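Local coordinates for Bse634I restriction endonuclease (Geobacillus stearothermophilus, PDB 1KNV), which cleaves DNA at a specific sequence, as a type II restriction endonuclease of the PDDEXK nuclease superfamily, at residues 145-150 with 193-198; 208-213 with 268-273; 214-219 with 234-239. One frame throughout, in Å; residues are numbered along the deposited sequence.

Contact 1: 145-150 with 193-198; sequences PDLLII and AGVGLK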
ATOM      1  N   PRO B 145      -3.522 -25.151   8.569  1.00 21.49           N
ATOM      2  CA  PRO B 145      -2.574 -25.880   7.729  1.00 21.53           C
ATOM      3  C   PRO B 145      -2.435 -27.192   8.510  1.00 21.60           C
ATOM      4  O   PRO B 145      -2.626 -27.202   9.732  1.00 21.28           O
ATOM      5  CB  PRO B 145      -1.318 -25.021   7.802  1.00 21.75           C
ATOM      6  CG  PRO B 145      -1.413 -24.402   9.130  1.00 23.07           C
ATOM      7  CD  PRO B 145      -2.871 -24.004   9.217  1.00 21.49           C
ATOM      8  N   ASP B 146      -2.133 -28.292   7.832  1.00 20.76           N
ATOM      9  CA  ASP B 146      -2.025 -29.570   8.522  1.00 20.48           C
ATOM     10  C   ASP B 146      -0.769 -29.648   9.373  1.00 20.63           C
ATOM     11  O   ASP B 146      -0.704 -30.411  10.344  1.00 20.39           O
ATOM     12  CB  ASP B 146      -2.033 -30.712   7.507  1.00 22.39           C
ATOM     13  CG  ASP B 146      -3.316 -30.750   6.691  1.00 22.90           C
ATOM     14  OD1 ASP B 146      -4.417 -30.779   7.296  1.00 24.30           O
ATOM     15  OD2 ASP B 146      -3.227 -30.744   5.450  1.00 24.94           O
ATOM     16  N   LEU B 147       0.220 -28.845   9.031  1.00 20.63           N
ATOM     17  CA  LEU B 147       1.472 -28.867   9.762  1.00 20.31           C
ATOM     18  C   LEU B 147       2.002 -27.447   9.950  1.00 19.95           C
ATOM     19  O   LEU B 147       2.010 -26.640   9.014  1.00 18.03           O
ATOM     20  CB  LEU B 147       2.468 -29.687   8.955  1.00 22.42           C
ATOM     21  CG  LEU B 147       3.841 -30.079   9.448  1.00 24.12           C
ATOM     22  CD1 LEU B 147       3.608 -30.883  10.689  1.00 24.22           C
ATOM     23  CD2 LEU B 147       4.596 -30.872   8.378  1.00 24.20           C
ATOM     24  N   LEU B 148       2.412 -27.132  11.175  1.00 19.89           N
ATOM     25  CA  LEU B 148       2.971 -25.822  11.505  1.00 21.50           C
ATOM     26  C   LEU B 148       4.427 -25.902  11.987  1.00 20.49           C
ATOM     27  O   LEU B 148       4.760 -26.743  12.829  1.00 20.49           O
ATOM     28  CB  LEU B 148       2.203 -25.162  12.641  1.00 22.68           C
ATOM     29  CG  LEU B 148       0.831 -24.578  12.467  1.00 24.59           C
ATOM     30  CD1 LEU B 148       0.463 -23.830  13.749  1.00 24.96           C
ATOM     31  CD2 LEU B 148       0.884 -23.672  11.273  1.00 25.02           C
ATOM     32  N   ILE B 149       5.284 -25.049  11.451  1.00 20.44           N
ATOM     33  CA  ILE B 149       6.669 -24.999  11.887  1.00 20.44           C
ATOM     34  C   ILE B 149       6.780 -23.685  12.641  1.00 20.40           C
ATOM     35  O   ILE B 149       6.541 -22.616  12.081  1.00 20.36           O
ATOM     36  CB  ILE B 149       7.645 -25.052  10.696  1.00 20.81           C
ATOM     37  CG1 ILE B 149       7.611 -26.448  10.024  1.00 20.60           C
ATOM     38  CG2 ILE B 149       9.064 -24.790  11.200  1.00 19.54           C
ATOM     39  CD1 ILE B 149       6.278 -26.834   9.431  1.00 20.66           C
ATOM     40  N   ILE B 150       7.023 -23.805  13.935  1.00 21.54           N
ATOM     41  CA  ILE B 150       7.112 -22.662  14.832  1.00 22.13           C
ATOM     42  C   ILE B 150       8.517 -22.528  15.402  1.00 22.72           C
ATOM     43  O   ILE B 150       9.191 -23.526  15.636  1.00 23.74           O
ATOM     44  CB  ILE B 150       6.133 -22.838  16.019  1.00 22.33           C
ATOM     45  CG1 ILE B 150       4.694 -22.818  15.508  1.00 23.05           C
ATOM     46  CG2 ILE B 150       6.355 -21.776  17.066  1.00 20.97           C
ATOM     47  CD1 ILE B 150       3.711 -23.325  16.494  1.00 25.36           C
ATOM     48  N   ALA B 193       6.350 -21.434   9.013  1.00 20.75           N
ATOM     49  CA  ALA B 193       5.678 -22.028   7.888  1.00 18.63           C
ATOM     50  C   ALA B 193       4.496 -22.921   8.245  1.00 17.29           C
ATOM     51  O   ALA B 193       4.338 -23.376   9.384  1.00 16.10           O
ATOM     52  CB  ALA B 193       6.684 -22.799   7.065  1.00 16.33           C
ATOM     53  N   GLY B 194       3.681 -23.174   7.227  1.00 17.53           N
ATOM     54  CA  GLY B 194       2.529 -24.045   7.346  1.00 17.06           C
ATOM     55  C   GLY B 194       2.584 -24.991   6.159  1.00 17.10           C
ATOM     56  O   GLY B 194       3.072 -24.615   5.096  1.00 15.93           O
ATOM     57  N   VAL B 195       2.118 -26.225   6.336  1.00 18.08           N
ATOM     58  CA  VAL B 195       2.121 -27.193   5.241  1.00 17.37           C
ATOM     59  C   VAL B 195       0.731 -27.793   5.059  1.00 18.15           C
ATOM     60  O   VAL B 195       0.079 -28.176   6.030  1.00 19.36           O
ATOM     61  CB  VAL B 195       3.124 -28.362   5.488  1.00 16.52           C
ATOM     62  CG1 VAL B 195       3.233 -29.234   4.224  1.00 15.05           C
ATOM     63  CG2 VAL B 195       4.490 -27.817   5.867  1.00 15.45           C
ATOM     64  N   GLY B 196       0.274 -27.847   3.812  1.00 18.14           N
ATOM     65  CA  GLY B 196      -1.017 -28.441   3.524  1.00 17.99           C
ATOM     66  C   GLY B 196      -0.721 -29.826   2.983  1.00 19.22           C
ATOM     67  O   GLY B 196      -0.077 -29.947   1.946  1.00 18.11           O
ATOM     68  N   LEU B 197      -1.168 -30.867   3.685  1.00 19.99           N
ATOM     69  CA  LEU B 197      -0.927 -32.251   3.268  1.00 21.36           C
ATOM     70  C   LEU B 197      -2.090 -32.789   2.439  1.00 23.00           C
ATOM     71  O   LEU B 197      -3.228 -32.815   2.921  1.00 24.60           O
ATOM     72  CB  LEU B 197      -0.736 -33.137   4.499  1.00 21.02           C
ATOM     73  CG  LEU B 197       0.360 -32.715   5.471  1.00 20.96           C
ATOM     74  CD1 LEU B 197       0.325 -33.625   6.680  1.00 20.93           C
ATOM     75  CD2 LEU B 197       1.718 -32.773   4.790  1.00 21.20           C
ATOM     76  N   LYS B 198      -1.812 -33.221   1.204  1.00 22.11           N
ATOM     77  CA  LYS B 198      -2.866 -33.740   0.324  1.00 21.75           C
ATOM     78  C   LYS B 198      -2.602 -35.163  -0.173  1.00 23.13           C
ATOM     79  O   LYS B 198      -1.469 -35.531  -0.478  1.00 23.28           O
ATOM     80  CB  LYS B 198      -3.061 -32.825  -0.896  1.00 20.08           C
ATOM     81  CG  LYS B 198      -3.338 -31.364  -0.588  1.00 17.46           C
ATOM     82  CD  LYS B 198      -4.597 -31.154   0.246  1.00 16.27           C
ATOM     83  CE  LYS B 198      -4.768 -29.669   0.558  1.00 14.55           C
ATOM     84  NZ  LYS B 198      -5.848 -29.427   1.529  1.00 15.20           N
TER
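L147 faces V195 and I149 faces A193 where strand 147-151 runs antiparallel to strand 191-198 in the mixed sheet of a PDDEXK nuclease fold. This end is tight and buried. V195 N reaches L147 O at 2.7 Å, and I149 N reaches A193 O at 2.8 Å in a nearly straight bond (176°), though the donor is tilted 28° from the carbonyl plane. G194, with no side chain, brings its CA within 3.1 Å of L147 O in a CA-H...O contact. L147 and V195 lie side by side, L147 CB 3.8 Å from V195 CB. I149 CD1 comes in obliquely to V195 CG2 at 4.1 Å. M286, I290 and I291 of helix 281-291 cover these side chains.

Toward D146 the pairing passes through a classic beta bulge: D146 and L147 both face V195, whose O takes L147 N and, weakly, D146 N. D146 and L197, at this end, are partly exposed. D146 CG stands anti to its carbonyl carbon (chi1 -61°), and OD2 receives L197 N at 2.7 Å on its anti lone pair, while L197 CG rests against D146 CB. Both residues bind calcium in this protein, although this chain holds no ion. D146 OD2 and L197 O, two acceptors 3.3 Å apart, are consistent with a shared metal position, with the L197 N-H holding the carboxylate in place.

Contact 2: 208-213 with 268-273; sequences QLVHEG and ERAVDD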
ATOM      1  N   GLN B 208      -7.106 -26.459  -3.190  1.00 21.54           N
ATOM      2  CA  GLN B 208      -7.133 -26.226  -1.748  1.00 20.07           C
ATOM      3  C   GLN B 208      -5.789 -25.694  -1.264  1.00 20.13           C
ATOM      4  O   GLN B 208      -5.739 -24.853  -0.374  1.00 20.40           O
ATOM      5  CB  GLN B 208      -7.457 -27.507  -1.002  1.00 19.21           C
ATOM      6  CG  GLN B 208      -8.828 -28.022  -1.301  1.00 20.47           C
ATOM      7  CD  GLN B 208      -9.039 -29.418  -0.767  1.00 22.14           C
ATOM      8  OE1 GLN B 208     -10.082 -30.026  -0.995  1.00 24.86           O
ATOM      9  NE2 GLN B 208      -8.053 -29.936  -0.049  1.00 21.65           N
ATOM     10  N   LEU B 209      -4.696 -26.190  -1.836  1.00 18.77           N
ATOM     11  CA  LEU B 209      -3.380 -25.715  -1.441  1.00 18.03           C
ATOM     12  C   LEU B 209      -3.255 -24.266  -1.850  1.00 18.39           C
ATOM     13  O   LEU B 209      -2.854 -23.424  -1.058  1.00 19.29           O
ATOM     14  CB  LEU B 209      -2.280 -26.519  -2.126  1.00 17.69           C
ATOM     15  CG  LEU B 209      -2.138 -27.949  -1.623  1.00 17.79           C
ATOM     16  CD1 LEU B 209      -1.061 -28.668  -2.403  1.00 17.80           C
ATOM     17  CD2 LEU B 209      -1.801 -27.918  -0.145  1.00 18.31           C
ATOM     18  N   VAL B 210      -3.617 -23.977  -3.095  1.00 19.11           N
ATOM     19  CA  VAL B 210      -3.526 -22.619  -3.620  1.00 17.86           C
ATOM     20  C   VAL B 210      -4.330 -21.605  -2.811  1.00 16.71           C
ATOM     21  O   VAL B 210      -3.825 -20.547  -2.455  1.00 16.01           O
ATOM     22  CB  VAL B 210      -3.979 -22.568  -5.108  1.00 18.19           C
ATOM     23  CG1 VAL B 210      -4.078 -21.144  -5.568  1.00 18.12           C
ATOM     24  CG2 VAL B 210      -2.983 -23.319  -5.990  1.00 16.87           C
ATOM     25  N   HIS B 211      -5.578 -21.927  -2.504  1.00 17.39           N
ATOM     26  CA  HIS B 211      -6.408 -20.989  -1.763  1.00 16.65           C
ATOM     27  C   HIS B 211      -5.935 -20.810  -0.336  1.00 16.52           C
ATOM     28  O   HIS B 211      -5.910 -19.698   0.181  1.00 15.96           O
ATOM     29  CB  HIS B 211      -7.864 -21.438  -1.754  1.00 17.01           C
ATOM     30  CG  HIS B 211      -8.772 -20.466  -1.072  1.00 18.45           C
ATOM     31  ND1 HIS B 211      -8.894 -19.155  -1.479  1.00 17.74           N
ATOM     32  CD2 HIS B 211      -9.558 -20.596   0.026  1.00 17.33           C
ATOM     33  CE1 HIS B 211      -9.711 -18.518  -0.659  1.00 18.70           C
ATOM     34  NE2 HIS B 211     -10.128 -19.370   0.262  1.00 16.92           N
ATOM     35  N   GLU B 212      -5.568 -21.912   0.303  1.00 17.32           N
ATOM     36  CA  GLU B 212      -5.099 -21.865   1.676  1.00 17.67           C
ATOM     37  C   GLU B 212      -3.829 -21.018   1.773  1.00 15.95           C
ATOM     38  O   GLU B 212      -3.663 -20.242   2.711  1.00 16.22           O
ATOM     39  CB  GLU B 212      -4.869 -23.285   2.206  1.00 19.02           C
ATOM     40  CG  GLU B 212      -4.222 -23.323   3.575  1.00 23.75           C
ATOM     41  CD  GLU B 212      -4.488 -24.612   4.329  1.00 25.89           C
ATOM     42  OE1 GLU B 212      -5.552 -24.711   4.978  1.00 28.02           O
ATOM     43  OE2 GLU B 212      -3.642 -25.529   4.274  1.00 26.88           O
ATOM     44  N   GLY B 213      -2.945 -21.151   0.792  1.00 14.59           N
ATOM     45  CA  GLY B 213      -1.730 -20.355   0.801  1.00 12.90           C
ATOM     46  C   GLY B 213      -2.054 -18.875   0.694  1.00 14.10           C
ATOM     47  O   GLY B 213      -1.427 -18.048   1.349  1.00 16.61           O
ATOM     48  N   GLU B 268       5.588 -13.399  -4.854  1.00 30.26           N
ATOM     49  CA  GLU B 268       5.637 -14.702  -4.213  1.00 28.30           C
ATOM     50  C   GLU B 268       4.461 -15.583  -4.584  1.00 26.46           C
ATOM     51  O   GLU B 268       3.364 -15.108  -4.900  1.00 26.90           O
ATOM     52  CB  GLU B 268       5.746 -14.572  -2.689  1.00 29.01           C
ATOM     53  CG  GLU B 268       4.549 -14.006  -1.992  1.00 31.48           C
ATOM     54  CD  GLU B 268       4.748 -13.937  -0.486  1.00 32.47           C
ATOM     55  OE1 GLU B 268       4.926 -14.995   0.149  1.00 34.42           O
ATOM     56  OE2 GLU B 268       4.729 -12.823   0.069  1.00 33.03           O
ATOM     57  N   ARG B 269       4.717 -16.880  -4.574  1.00 22.80           N
ATOM     58  CA  ARG B 269       3.705 -17.860  -4.898  1.00 20.89           C
ATOM     59  C   ARG B 269       2.778 -18.003  -3.706  1.00 19.01           C
ATOM     60  O   ARG B 269       3.147 -17.703  -2.572  1.00 17.36           O
ATOM     61  CB  ARG B 269       4.351 -19.222  -5.152  1.00 20.70           C
ATOM     62  CG  ARG B 269       5.476 -19.230  -6.140  1.00 21.62           C
ATOM     63  CD  ARG B 269       6.060 -20.616  -6.198  1.00 24.24           C
ATOM     64  NE  ARG B 269       7.058 -20.746  -7.251  1.00 29.96           N
ATOM     65  CZ  ARG B 269       7.704 -21.880  -7.534  1.00 33.18           C
ATOM     66  NH1 ARG B 269       7.451 -22.985  -6.835  1.00 33.77           N
ATOM     67  NH2 ARG B 269       8.615 -21.909  -8.507  1.00 33.78           N
ATOM     68  N   ALA B 270       1.572 -18.478  -3.970  1.00 17.19           N
ATOM     69  CA  ALA B 270       0.617 -18.717  -2.913  1.00 15.70           C
ATOM     70  C   ALA B 270       1.182 -19.905  -2.143  1.00 15.88           C
ATOM     71  O   ALA B 270       1.039 -19.991  -0.932  1.00 18.59           O
ATOM     72  CB  ALA B 270      -0.741 -19.069  -3.507  1.00 12.79           C
ATOM     73  N   VAL B 271       1.827 -20.821  -2.864  1.00 15.77           N
ATOM     74  CA  VAL B 271       2.417 -22.022  -2.278  1.00 13.54           C
ATOM     75  C   VAL B 271       3.878 -21.967  -2.641  1.00 14.83           C
ATOM     76  O   VAL B 271       4.234 -22.111  -3.803  1.00 16.09           O
ATOM     77  CB  VAL B 271       1.791 -23.303  -2.877  1.00 13.79           C
ATOM     78  CG1 VAL B 271       2.243 -24.535  -2.104  1.00 13.51           C
ATOM     79  CG2 VAL B 271       0.279 -23.207  -2.832  1.00 13.22           C
ATOM     80  N   ASP B 272       4.723 -21.743  -1.648  1.00 15.32           N
ATOM     81  CA  ASP B 272       6.154 -21.631  -1.875  1.00 17.34           C
ATOM     82  C   ASP B 272       6.828 -22.842  -2.517  1.00 20.00           C
ATOM     83  O   ASP B 272       7.792 -22.698  -3.268  1.00 19.75           O
ATOM     84  CB  ASP B 272       6.821 -21.272  -0.564  1.00 17.21           C
ATOM     85  CG  ASP B 272       6.469 -19.879  -0.134  1.00 18.81           C
ATOM     86  OD1 ASP B 272       6.998 -18.943  -0.761  1.00 19.65           O
ATOM     87  OD2 ASP B 272       5.650 -19.714   0.794  1.00 17.72           O
ATOM     88  N   ASP B 273       6.346 -24.037  -2.217  1.00 20.66           N
ATOM     89  CA  ASP B 273       6.916 -25.214  -2.835  1.00 20.90           C
ATOM     90  C   ASP B 273       6.006 -26.392  -2.571  1.00 22.78           C
ATOM     91  O   ASP B 273       5.161 -26.361  -1.669  1.00 21.82           O
ATOM     92  CB  ASP B 273       8.328 -25.480  -2.311  1.00 21.74           C
ATOM     93  CG  ASP B 273       9.181 -26.283  -3.295  1.00 23.66           C
ATOM     94  OD1 ASP B 273      10.401 -26.388  -3.062  1.00 24.10           O
ATOM     95  OD2 ASP B 273       8.647 -26.807  -4.301  1.00 24.92           O
TER
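V271 and A270 fit against L209, V210 and G213 on helix 203-227, the helix of a beta-alpha-beta unit, as the chain comes down a loop into strand 273-276. The contact is buried, with no hydrogen bond between its segments. V271 presents one branch: CG1 is anti to the backbone N (chi1 -171°), and CG2, beside that N, meets the helix. CG2 lies 3.6 Å from L209 O and 3.9 Å from V210 CA, with L209 CB a little farther at 4.2 Å. The methyl therefore rests on helix backbone as much as on side chain, and L209 O already accepts G213 N within the helix. A270 points its CB at the neighbouring carbonyl, 3.6 Å from V210 O, while V210 directs its own CB away and reaches A270 CB with CG1 at 4.4 Å. V210 also packs on H211 of the second subunit. The loop follows it there: R269 NE bonds to Q137 O, and D272 O to Q136 NE2, both of the second subunit. The nearest backbone approach comes at G213, where the absence of a side chain admits A270 O: G213 CA sits 3.3 Å from that oxygen in a CA-H...O contact, with 138° at the hydrogen.

Contact 3: 214-219 with 234-239; sequences NILKSL and FKYYGA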
ATOM      1  N   ASN B 214      -3.034 -18.526  -0.131  1.00 14.83           N
ATOM      2  CA  ASN B 214      -3.427 -17.126  -0.286  1.00 15.09           C
ATOM      3  C   ASN B 214      -4.048 -16.573   0.978  1.00 14.66           C
ATOM      4  O   ASN B 214      -3.757 -15.444   1.367  1.00 14.05           O
ATOM      5  CB  ASN B 214      -4.416 -16.971  -1.436  1.00 13.90           C
ATOM      6  CG  ASN B 214      -3.723 -16.749  -2.748  1.00 14.73           C
ATOM      7  OD1 ASN B 214      -3.074 -15.717  -2.943  1.00 15.44           O
ATOM      8  ND2 ASN B 214      -3.838 -17.715  -3.658  1.00 14.13           N
ATOM      9  N   ILE B 215      -4.903 -17.379   1.610  1.00 16.18           N
ATOM     10  CA  ILE B 215      -5.596 -16.994   2.845  1.00 17.21           C
ATOM     11  C   ILE B 215      -4.632 -16.755   4.005  1.00 17.55           C
ATOM     12  O   ILE B 215      -4.697 -15.714   4.676  1.00 16.61           O
ATOM     13  CB  ILE B 215      -6.631 -18.074   3.273  1.00 16.47           C
ATOM     14  CG1 ILE B 215      -7.843 -18.019   2.353  1.00 15.68           C
ATOM     15  CG2 ILE B 215      -7.090 -17.835   4.707  1.00 16.53           C
ATOM     16  CD1 ILE B 215      -8.649 -16.736   2.519  1.00 17.26           C
ATOM     17  N   LEU B 216      -3.739 -17.712   4.236  1.00 15.66           N
ATOM     18  CA  LEU B 216      -2.787 -17.595   5.325  1.00 17.36           C
ATOM     19  C   LEU B 216      -1.698 -16.546   5.083  1.00 18.49           C
ATOM     20  O   LEU B 216      -1.380 -15.758   5.975  1.00 19.95           O
ATOM     21  CB  LEU B 216      -2.159 -18.962   5.608  1.00 18.29           C
ATOM     22  CG  LEU B 216      -3.157 -20.014   6.104  1.00 19.74           C
ATOM     23  CD1 LEU B 216      -2.469 -21.357   6.206  1.00 19.39           C
ATOM     24  CD2 LEU B 216      -3.729 -19.589   7.459  1.00 20.77           C
ATOM     25  N   LYS B 217      -1.119 -16.530   3.888  1.00 17.20           N
ATOM     26  CA  LYS B 217      -0.080 -15.551   3.598  1.00 17.24           C
ATOM     27  C   LYS B 217      -0.599 -14.112   3.641  1.00 16.08           C
ATOM     28  O   LYS B 217       0.098 -13.213   4.111  1.00 15.37           O
ATOM     29  CB  LYS B 217       0.561 -15.823   2.236  1.00 17.01           C
ATOM     30  CG  LYS B 217       1.546 -16.967   2.238  1.00 18.08           C
ATOM     31  CD  LYS B 217       2.328 -16.970   0.936  1.00 18.70           C
ATOM     32  CE  LYS B 217       3.492 -17.911   1.024  1.00 18.78           C
ATOM     33  NZ  LYS B 217       4.429 -17.691  -0.102  1.00 20.09           N
ATOM     34  N   SER B 218      -1.805 -13.878   3.144  1.00 15.23           N
ATOM     35  CA  SER B 218      -2.333 -12.527   3.175  1.00 16.33           C
ATOM     36  C   SER B 218      -2.609 -12.121   4.627  1.00 17.23           C
ATOM     37  O   SER B 218      -2.423 -10.958   5.007  1.00 16.95           O
ATOM     38  CB  SER B 218      -3.602 -12.428   2.328  1.00 16.78           C
ATOM     39  OG  SER B 218      -4.633 -13.266   2.818  1.00 17.89           O
ATOM     40  N   LEU B 219      -3.031 -13.087   5.442  1.00 16.97           N
ATOM     41  CA  LEU B 219      -3.310 -12.823   6.849  1.00 16.81           C
ATOM     42  C   LEU B 219      -2.022 -12.354   7.521  1.00 16.47           C
ATOM     43  O   LEU B 219      -2.024 -11.394   8.303  1.00 17.21           O
ATOM     44  CB  LEU B 219      -3.812 -14.090   7.547  1.00 17.74           C
ATOM     45  CG  LEU B 219      -4.250 -13.961   9.012  1.00 19.09           C
ATOM     46  CD1 LEU B 219      -5.570 -13.207   9.084  1.00 20.22           C
ATOM     47  CD2 LEU B 219      -4.417 -15.345   9.635  1.00 20.70           C
ATOM     48  N   PHE B 234       6.602 -15.663   6.392  1.00 24.65           N
ATOM     49  CA  PHE B 234       5.769 -16.835   6.570  1.00 21.23           C
ATOM     50  C   PHE B 234       5.650 -17.528   5.227  1.00 21.05           C
ATOM     51  O   PHE B 234       5.184 -16.926   4.261  1.00 20.59           O
ATOM     52  CB  PHE B 234       4.378 -16.484   7.053  1.00 19.71           C
ATOM     53  CG  PHE B 234       3.480 -17.676   7.172  1.00 18.41           C
ATOM     54  CD1 PHE B 234       3.659 -18.592   8.200  1.00 17.43           C
ATOM     55  CD2 PHE B 234       2.483 -17.905   6.233  1.00 18.09           C
ATOM     56  CE1 PHE B 234       2.858 -19.719   8.289  1.00 18.61           C
ATOM     57  CE2 PHE B 234       1.672 -19.030   6.311  1.00 17.97           C
ATOM     58  CZ  PHE B 234       1.859 -19.939   7.341  1.00 18.92           C
ATOM     59  N   LYS B 235       6.078 -18.786   5.173  1.00 19.71           N
ATOM     60  CA  LYS B 235       6.021 -19.570   3.948  1.00 19.43           C
ATOM     61  C   LYS B 235       4.961 -20.655   4.076  1.00 18.35           C
ATOM     62  O   LYS B 235       4.753 -21.210   5.148  1.00 18.54           O
ATOM     63  CB  LYS B 235       7.367 -20.230   3.691  1.00 21.26           C
ATOM     64  CG  LYS B 235       8.515 -19.271   3.524  1.00 25.43           C
ATOM     65  CD  LYS B 235       8.608 -18.780   2.100  1.00 29.69           C
ATOM     66  CE  LYS B 235       9.848 -17.920   1.897  1.00 31.67           C
ATOM     67  NZ  LYS B 235       9.760 -16.648   2.675  1.00 35.07           N
ATOM     68  N   TYR B 236       4.300 -20.966   2.973  1.00 17.76           N
ATOM     69  CA  TYR B 236       3.290 -22.004   2.977  1.00 17.19           C
ATOM     70  C   TYR B 236       3.669 -23.048   1.944  1.00 17.49           C
ATOM     71  O   TYR B 236       4.029 -22.715   0.816  1.00 17.70           O
ATOM     72  CB  TYR B 236       1.919 -21.410   2.671  1.00 16.39           C
ATOM     73  CG  TYR B 236       0.829 -22.448   2.641  1.00 16.86           C
ATOM     74  CD1 TYR B 236       0.372 -22.966   1.431  1.00 16.63           C
ATOM     75  CD2 TYR B 236       0.288 -22.955   3.825  1.00 16.04           C
ATOM     76  CE1 TYR B 236      -0.596 -23.970   1.395  1.00 17.25           C
ATOM     77  CE2 TYR B 236      -0.675 -23.958   3.801  1.00 16.30           C
ATOM     78  CZ  TYR B 236      -1.113 -24.463   2.582  1.00 17.66           C
ATOM     79  OH  TYR B 236      -2.056 -25.473   2.545  1.00 19.29           O
ATOM     80  N   TYR B 237       3.589 -24.315   2.338  1.00 18.30           N
ATOM     81  CA  TYR B 237       3.957 -25.424   1.458  1.00 18.72           C
ATOM     82  C   TYR B 237       2.875 -26.486   1.275  1.00 18.77           C
ATOM     83  O   TYR B 237       1.943 -26.609   2.069  1.00 18.90           O
ATOM     84  CB  TYR B 237       5.196 -26.133   2.002  1.00 18.34           C
ATOM     85  CG  TYR B 237       6.398 -25.248   2.170  1.00 18.63           C
ATOM     86  CD1 TYR B 237       7.273 -25.024   1.112  1.00 19.13           C
ATOM     87  CD2 TYR B 237       6.654 -24.622   3.385  1.00 18.63           C
ATOM     88  CE1 TYR B 237       8.381 -24.195   1.263  1.00 19.89           C
ATOM     89  CE2 TYR B 237       7.750 -23.796   3.548  1.00 19.66           C
ATOM     90  CZ  TYR B 237       8.611 -23.586   2.485  1.00 20.03           C
ATOM     91  OH  TYR B 237       9.708 -22.781   2.655  1.00 20.75           O
ATOM     92  N   GLY B 238       3.033 -27.262   0.214  1.00 19.29           N
ATOM     93  CA  GLY B 238       2.120 -28.348  -0.053  1.00 19.00           C
ATOM     94  C   GLY B 238       2.947 -29.620  -0.090  1.00 19.64           C
ATOM     95  O   GLY B 238       4.119 -29.593  -0.462  1.00 20.23           O
ATOM     96  N   ALA B 239       2.352 -30.730   0.331  1.00 21.11           N
ATOM     97  CA  ALA B 239       3.013 -32.034   0.315  1.00 21.05           C
ATOM     98  C   ALA B 239       1.981 -33.043  -0.189  1.00 22.77           C
ATOM     99  O   ALA B 239       0.923 -33.212   0.422  1.00 23.32           O
ATOM    100  CB  ALA B 239       3.481 -32.419   1.707  1.00 19.41           C
TER
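This is a helix-on-sheet contact inside a beta-alpha-beta unit: L216 and K217 of helix 203-227 pack against F234, just before strand 235-240, and Y236 within it. Helix segment 214-219 and strand segment 235-239 run nearly antiparallel (168°), their axes 8.7 Å apart at closest approach. F234 and Y236 both set out toward the helix, with CG anti to the backbone N (chi1 177° and 179°). L216 serves both rings: its CB lies 3.9 Å from F234 CE2, and its CD1 approaches Y236 CE2 at 4.0 Å, the side chains of L216 and Y236 crossing at a slant. K217 takes another path, its CG near the plane of the F234 ring at the edge, 4.2 Å from CD2. Its chain, extended beyond CG, then brings CE beside F234 O (3.8 Å) and Y236 N (3.7 Å). The methylenes thus cross buried surroundings to a charged end. NZ makes salt bridges to D272 and E268 and a hydrogen bond to R269 O, which probably stabilise its charge, and D272 OD2 also accepts Y236 N. The F234 ring meets F220 farther along the same helix and touches L191 of strand 191-198. On the other face of strand 235-240, Y237 and A239 touch I290 and M286 of helix 281-291, leaving the strand between two helices.

In the fold
The three contacts build outward from one sheet. Contact 1 pairs strands 147-151 and 191-198, and contact 3 sets helix 203-227 on the adjoining strand 235-240. The centres of contacts 1 and 3 are 9 Å apart, and a probable hydrogen bond, G196 N to Y237 O at 2.7 Å, joins them. Contact 2 uses the preceding turns of that helix, its centre 5 Å from that of contact 3, and the K217 salt bridge to D272 ties the two together. The calcium-binding residues D146 and L197 lie in contact 1. The helix layer stays close to them: the side chains of L209 and Y236 are each about 6 Å from that of D146, and L209 CD2 touches G196 O at 3.4 Å.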